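Local structure of protein translation factor SUI1 homolog (Pyrococcus horikoshii, 5ZCY) at residues A[19-31]-A[35-47]. The protein probably acts as a translation initiation factor of the SUI1 family that binds mRNA, as the archaeal counterpart of eIF1. Sequence-based numbering, arbitrary orientation.
Sequences KEQQRIKVYIERA and KVKTIIEGIDEKE
The Tyr27 ring carries CB of Ile39 over one face, a CH-pi contact 3.9 Å from the ring centroid, while the Glu41 carboxylate comes to the ring's edge, its plane turned 57° from that of the ring. Tyr27 OH donates a very short hydrogen bond to Glu41 OE1 (2.5 Å). With CG set between the backbone N and the carbonyl carbon (chi1 57°), the ring leans across the neighbouring strand. A leucine in place of Tyr27 would probably leave the Glu41 carboxylate without its hydroxyl partner and take away the flat surface over Ile39 CB. OE2 of Glu29 also lies at the ring's edge and is paired with Arg71. The Arg30 guanidinium has CG1 of Val36 over one face, and a water joins its NH2 to Lys35 O. Another water spans Glu29 OE1 and, weakly, Lys37 NZ, whose salt bridge goes to Glu73.

Backbone bonds in antiparallel register knit strands 24-30 and 36-41 into a hairpin: Lys25, Tyr27 and Glu29 form hydrogen-bonded pairs with Glu41, Ile39 and Lys37. Ala31 N to Lys35 O (2.9 Å) continues the ladder toward the turn. On the sheet face opposite Tyr27, Val26 CG1 presses tightly on Thr38 CG2 (3.5 Å), and Ile24 CG2 lies beside Ile40 CG2 (3.8 Å).

This largely apolar face meets the helices of the alpha-beta fold: Ile40 touches Leu57 of helix 50-61, and Val26 and Ile40 share Ile82 of helix 82-88. Within the mixed sheet the hairpin is central, strand 36-41 running antiparallel to 71-75 and strand 24-30 parallel to 96-98.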
loop_
_atom_site.group_PDB
_atom_site.type_symbol
_atom_site.label_atom_id
_atom_site.label_comp_id
_atom_site.label_asym_id
_atom_site.label_seq_id
_atom_site.Cartn_x
_atom_site.Cartn_y
_atom_site.Cartn_z
ATOM N N LYS A 19 2.519 -14.844 -14.409
ATOM C CA LYS A 19 3.746 -14.768 -15.141
ATOM C C LYS A 19 4.590 -13.594 -14.694
ATOM O O LYS A 19 5.355 -13.030 -15.504
ATOM C CB LYS A 19 3.455 -14.640 -16.662
ATOM C CG LYS A 19 2.667 -15.751 -17.343
ATOM C CD LYS A 19 3.438 -17.107 -17.340
ATOM C CE LYS A 19 2.687 -18.174 -18.173
ATOM N NZ LYS A 19 1.202 -18.216 -18.044
ATOM N N GLU A 20 4.472 -13.181 -13.432
ATOM C CA GLU A 20 5.282 -12.010 -12.963
ATOM C C GLU A 20 5.630 -12.297 -11.506
ATOM O O GLU A 20 5.182 -13.290 -10.940
ATOM C CB GLU A 20 4.505 -10.686 -13.152
ATOM C CG GLU A 20 3.019 -10.918 -13.087
ATOM C CD GLU A 20 2.140 -9.790 -13.539
ATOM O OE1 GLU A 20 2.578 -8.642 -13.488
ATOM O OE2 GLU A 20 0.959 -10.106 -13.902
ATOM N N GLN A 21 6.455 -11.470 -10.906
ATOM C CA GLN A 21 6.727 -11.591 -9.493
ATOM C C GLN A 21 5.581 -10.968 -8.675
ATOM O O GLN A 21 4.703 -10.277 -9.206
ATOM C CB GLN A 21 8.075 -10.957 -9.154
ATOM C CG GLN A 21 8.247 -9.474 -9.448
ATOM C CD GLN A 21 9.724 -9.106 -9.425
ATOM O OE1 GLN A 21 10.363 -9.131 -8.361
ATOM N NE2 GLN A 21 10.293 -8.823 -10.601
ATOM N N GLN A 22 5.575 -11.245 -7.369
ATOM C CA GLN A 22 4.651 -10.607 -6.431
ATOM C C GLN A 22 5.082 -9.160 -6.216
ATOM O O GLN A 22 5.772 -8.777 -5.253
ATOM C CB GLN A 22 4.639 -11.345 -5.095
ATOM C CG GLN A 22 3.603 -12.425 -5.138
ATOM C CD GLN A 22 3.391 -12.970 -3.778
ATOM O OE1 GLN A 22 4.343 -13.488 -3.204
ATOM N NE2 GLN A 22 2.167 -12.830 -3.229
ATOM N N ARG A 23 4.761 -8.398 -7.218
ATOM C CA ARG A 23 5.358 -7.170 -7.467
ATOM C C ARG A 23 4.780 -6.156 -6.466
ATOM O O ARG A 23 5.544 -5.214 -6.290
ATOM C CB ARG A 23 5.172 -6.702 -8.956
ATOM C CG ARG A 23 3.801 -6.913 -9.592
ATOM C CD ARG A 23 3.619 -6.313 -10.992
ATOM N NE ARG A 23 3.604 -4.848 -10.951
ATOM C CZ ARG A 23 2.666 -4.087 -10.374
ATOM N NH1 ARG A 23 1.600 -4.605 -9.794
ATOM N NH2 ARG A 23 2.772 -2.768 -10.405
ATOM N N ILE A 24 3.524 -6.266 -5.936
ATOM C CA ILE A 24 3.110 -5.204 -4.970
ATOM C C ILE A 24 3.524 -5.685 -3.568
ATOM O O ILE A 24 2.958 -6.631 -3.116
ATOM C CB ILE A 24 1.647 -4.861 -5.039
ATOM C CG1 ILE A 24 1.362 -4.312 -6.476
ATOM C CG2 ILE A 24 1.248 -3.840 -4.019
ATOM C CD1 ILE A 24 -0.105 -4.273 -6.748
ATOM N N LYS A 25 4.491 -5.055 -2.926
ATOM C CA LYS A 25 4.982 -5.408 -1.652
ATOM C C LYS A 25 4.405 -4.484 -0.607
ATOM O O LYS A 25 4.425 -3.291 -0.795
ATOM C CB LYS A 25 6.486 -5.293 -1.589
ATOM C CG LYS A 25 7.283 -6.054 -2.605
ATOM C CD LYS A 25 6.983 -7.478 -2.447
ATOM C CE LYS A 25 8.046 -8.343 -3.157
ATOM N NZ LYS A 25 7.551 -9.725 -3.365
ATOM N N VAL A 26 3.999 -5.049 0.506
ATOM C CA VAL A 26 3.438 -4.287 1.606
ATOM C C VAL A 26 4.250 -4.670 2.835
ATOM O O VAL A 26 4.286 -5.866 3.198
ATOM C CB VAL A 26 1.974 -4.511 1.850
ATOM C CG1 VAL A 26 1.448 -3.643 3.010
ATOM C CG2 VAL A 26 1.149 -4.310 0.597
ATOM N N TYR A 27 4.813 -3.695 3.517
ATOM C CA TYR A 27 5.683 -4.027 4.669
ATOM C C TYR A 27 5.637 -2.892 5.660
ATOM O O TYR A 27 5.114 -1.869 5.344
ATOM C CB TYR A 27 7.079 -4.290 4.210
ATOM C CG TYR A 27 7.810 -3.241 3.426
ATOM C CD1 TYR A 27 7.712 -3.178 2.067
ATOM C CD2 TYR A 27 8.633 -2.271 4.041
ATOM C CE1 TYR A 27 8.391 -2.218 1.287
ATOM C CE2 TYR A 27 9.250 -1.310 3.293
ATOM C CZ TYR A 27 9.181 -1.289 1.916
ATOM O OH TYR A 27 9.794 -0.395 1.083
ATOM N N ILE A 28 6.248 -3.046 6.816
ATOM C CA ILE A 28 6.177 -2.034 7.872
ATOM C C ILE A 28 7.493 -1.407 8.033
ATOM O O ILE A 28 8.565 -2.063 7.935
ATOM C CB ILE A 28 5.847 -2.693 9.217
ATOM C CG1 ILE A 28 4.547 -3.377 9.181
ATOM C CG2 ILE A 28 6.040 -1.690 10.370
ATOM C CD1 ILE A 28 3.453 -2.428 8.876
ATOM N N GLU A 29 7.508 -0.092 8.230
ATOM C CA GLU A 29 8.711 0.703 8.628
ATOM C C GLU A 29 8.379 1.374 9.957
ATOM O O GLU A 29 7.237 1.550 10.379
ATOM C CB GLU A 29 9.106 1.752 7.605
ATOM C CG GLU A 29 9.812 1.185 6.365
ATOM C CD GLU A 29 10.275 2.181 5.332
ATOM O OE1 GLU A 29 9.879 3.357 5.377
ATOM O OE2 GLU A 29 11.032 1.739 4.351
ATOM N N ARG A 30 9.470 1.737 10.638
ATOM C CA ARG A 30 9.339 2.403 11.966
ATOM C C ARG A 30 8.999 3.806 11.786
ATOM O O ARG A 30 9.374 4.484 10.833
ATOM C CB ARG A 30 10.682 2.467 12.703
ATOM C CG ARG A 30 11.406 1.233 12.803
ATOM C CD ARG A 30 10.616 0.124 13.268
ATOM N NE ARG A 30 9.875 0.428 14.445
ATOM C CZ ARG A 30 9.060 -0.446 15.079
ATOM N NH1 ARG A 30 8.894 -1.627 14.589
ATOM N NH2 ARG A 30 8.366 -0.121 16.176
ATOM N N ALA A 31 8.119 4.264 12.725
ATOM C CA ALA A 31 7.828 5.663 12.912
ATOM C C ALA A 31 8.325 6.027 14.305
ATOM O O ALA A 31 8.716 5.202 15.123
ATOM C CB ALA A 31 6.371 5.985 12.669
ATOM N N LYS A 35 5.317 4.100 17.144
ATOM C CA LYS A 35 4.404 3.848 16.094
ATOM C C LYS A 35 5.086 3.270 14.909
ATOM O O LYS A 35 6.283 3.278 14.760
ATOM C CB LYS A 35 3.789 5.226 15.687
ATOM C CG LYS A 35 3.173 6.106 16.869
ATOM C CD LYS A 35 1.934 5.454 17.371
ATOM C CE LYS A 35 1.821 5.305 18.873
ATOM N NZ LYS A 35 0.479 4.627 19.142
ATOM N N VAL A 36 4.225 2.786 13.958
ATOM C CA VAL A 36 4.713 2.180 12.728
ATOM C C VAL A 36 3.976 2.749 11.538
ATOM O O VAL A 36 2.929 3.376 11.704
ATOM C CB VAL A 36 4.746 0.674 12.688
ATOM C CG1 VAL A 36 5.585 0.096 13.882
ATOM C CG2 VAL A 36 3.395 0.092 12.721
ATOM N N LYS A 37 4.501 2.480 10.369
ATOM C CA LYS A 37 3.907 2.890 9.100
ATOM C C LYS A 37 3.902 1.699 8.155
ATOM O O LYS A 37 4.804 0.868 8.167
ATOM C CB LYS A 37 4.516 4.069 8.478
ATOM C CG LYS A 37 5.951 3.990 8.247
ATOM C CD LYS A 37 6.494 5.380 7.794
ATOM C CE LYS A 37 7.913 5.350 7.339
ATOM N NZ LYS A 37 8.310 6.783 6.989
ATOM N N THR A 38 2.890 1.653 7.301
ATOM C CA THR A 38 2.739 0.632 6.271
ATOM C C THR A 38 3.211 1.204 4.935
ATOM O O THR A 38 2.731 2.305 4.562
ATOM C CB THR A 38 1.328 0.184 6.142
ATOM O OG1 THR A 38 0.847 -0.341 7.358
ATOM C CG2 THR A 38 1.070 -0.872 5.059
ATOM N N ILE A 39 4.119 0.512 4.256
ATOM C CA ILE A 39 4.639 0.925 2.989
ATOM C C ILE A 39 4.077 0.000 1.949
ATOM O O ILE A 39 4.042 -1.216 2.098
ATOM C CB ILE A 39 6.189 0.814 2.929
ATOM C CG1 ILE A 39 6.850 1.463 4.149
ATOM C CG2 ILE A 39 6.737 1.263 1.597
ATOM C CD1 ILE A 39 6.513 2.912 4.284
ATOM N N ILE A 40 3.561 0.642 0.866
ATOM C CA ILE A 40 3.112 -0.159 -0.354
ATOM C C ILE A 40 4.047 0.273 -1.514
ATOM O O ILE A 40 4.063 1.475 -1.904
ATOM C CB ILE A 40 1.643 0.158 -0.714
ATOM C CG1 ILE A 40 0.752 -0.127 0.473
ATOM C CG2 ILE A 40 1.248 -0.639 -1.920
ATOM C CD1 ILE A 40 -0.554 0.651 0.369
ATOM N N GLU A 41 4.774 -0.705 -1.980
ATOM C CA GLU A 41 5.769 -0.475 -3.059
ATOM C C GLU A 41 5.465 -1.391 -4.179
ATOM O O GLU A 41 4.896 -2.453 -4.065
ATOM C CB GLU A 41 7.196 -0.801 -2.497
ATOM C CG GLU A 41 8.470 -0.398 -3.144
ATOM C CD GLU A 41 9.546 -0.844 -2.110
ATOM O OE1 GLU A 41 9.952 -0.033 -1.340
ATOM O OE2 GLU A 41 9.821 -2.086 -1.994
ATOM N N GLY A 42 5.637 -0.934 -5.410
ATOM C CA GLY A 42 5.428 -1.780 -6.580
ATOM C C GLY A 42 4.258 -1.489 -7.469
ATOM O O GLY A 42 4.100 -2.061 -8.586
ATOM N N ILE A 43 3.381 -0.601 -7.036
ATOM C CA ILE A 43 2.337 -0.114 -7.922
ATOM C C ILE A 43 3.009 0.793 -8.956
ATOM O O ILE A 43 3.785 1.664 -8.593
ATOM C CB ILE A 43 1.274 0.622 -7.165
ATOM C CG1 ILE A 43 0.497 -0.322 -6.271
ATOM C CG2 ILE A 43 0.265 1.288 -8.136
ATOM C CD1 ILE A 43 -0.422 0.350 -5.260
ATOM N N ASP A 44 2.701 0.601 -10.235
ATOM C CA ASP A 44 3.394 1.291 -11.330
ATOM C C ASP A 44 3.004 2.797 -11.264
ATOM O O ASP A 44 1.841 3.193 -11.534
ATOM C CB ASP A 44 2.905 0.655 -12.613
ATOM C CG ASP A 44 3.568 1.207 -13.850
ATOM O OD1 ASP A 44 4.031 2.345 -13.843
ATOM O OD2 ASP A 44 3.676 0.389 -14.819
ATOM N N GLU A 45 3.966 3.586 -10.866
ATOM C CA GLU A 45 3.788 4.987 -10.613
ATOM C C GLU A 45 3.621 5.755 -11.946
ATOM O O GLU A 45 3.096 6.847 -11.950
ATOM C CB GLU A 45 4.887 5.515 -9.714
ATOM C CG GLU A 45 6.228 5.527 -10.361
ATOM C CD GLU A 45 7.280 6.166 -9.503
ATOM O OE1 GLU A 45 8.319 5.520 -9.392
ATOM O OE2 GLU A 45 7.074 7.286 -8.964
ATOM N N LYS A 46 4.056 5.157 -13.047
ATOM C CA LYS A 46 3.871 5.786 -14.370
ATOM C C LYS A 46 2.422 5.662 -14.821
ATOM O O LYS A 46 1.872 6.610 -15.353
ATOM C CB LYS A 46 4.809 5.141 -15.446
ATOM C CG LYS A 46 4.649 5.570 -16.895
ATOM C CD LYS A 46 5.821 5.154 -17.821
ATOM C CE LYS A 46 5.949 3.652 -18.072
ATOM N NZ LYS A 46 7.217 3.218 -18.745
ATOM N N GLU A 47 1.804 4.510 -14.652
ATOM C CA GLU A 47 0.523 4.238 -15.109
ATOM C C GLU A 47 -0.564 4.797 -14.144
ATOM O O GLU A 47 -1.579 5.216 -14.570
ATOM C CB GLU A 47 0.283 2.717 -15.251
ATOM C CG GLU A 47 1.102 1.873 -16.191
ATOM C CD GLU A 47 0.416 0.501 -16.395
ATOM O OE1 GLU A 47 1.129 -0.518 -16.466
ATOM O OE2 GLU A 47 -0.827 0.481 -16.483
HETATM O O HOH W 1 10.857 5.533 6.586
HETATM O O HOH W 2 8.497 2.555 16.290
#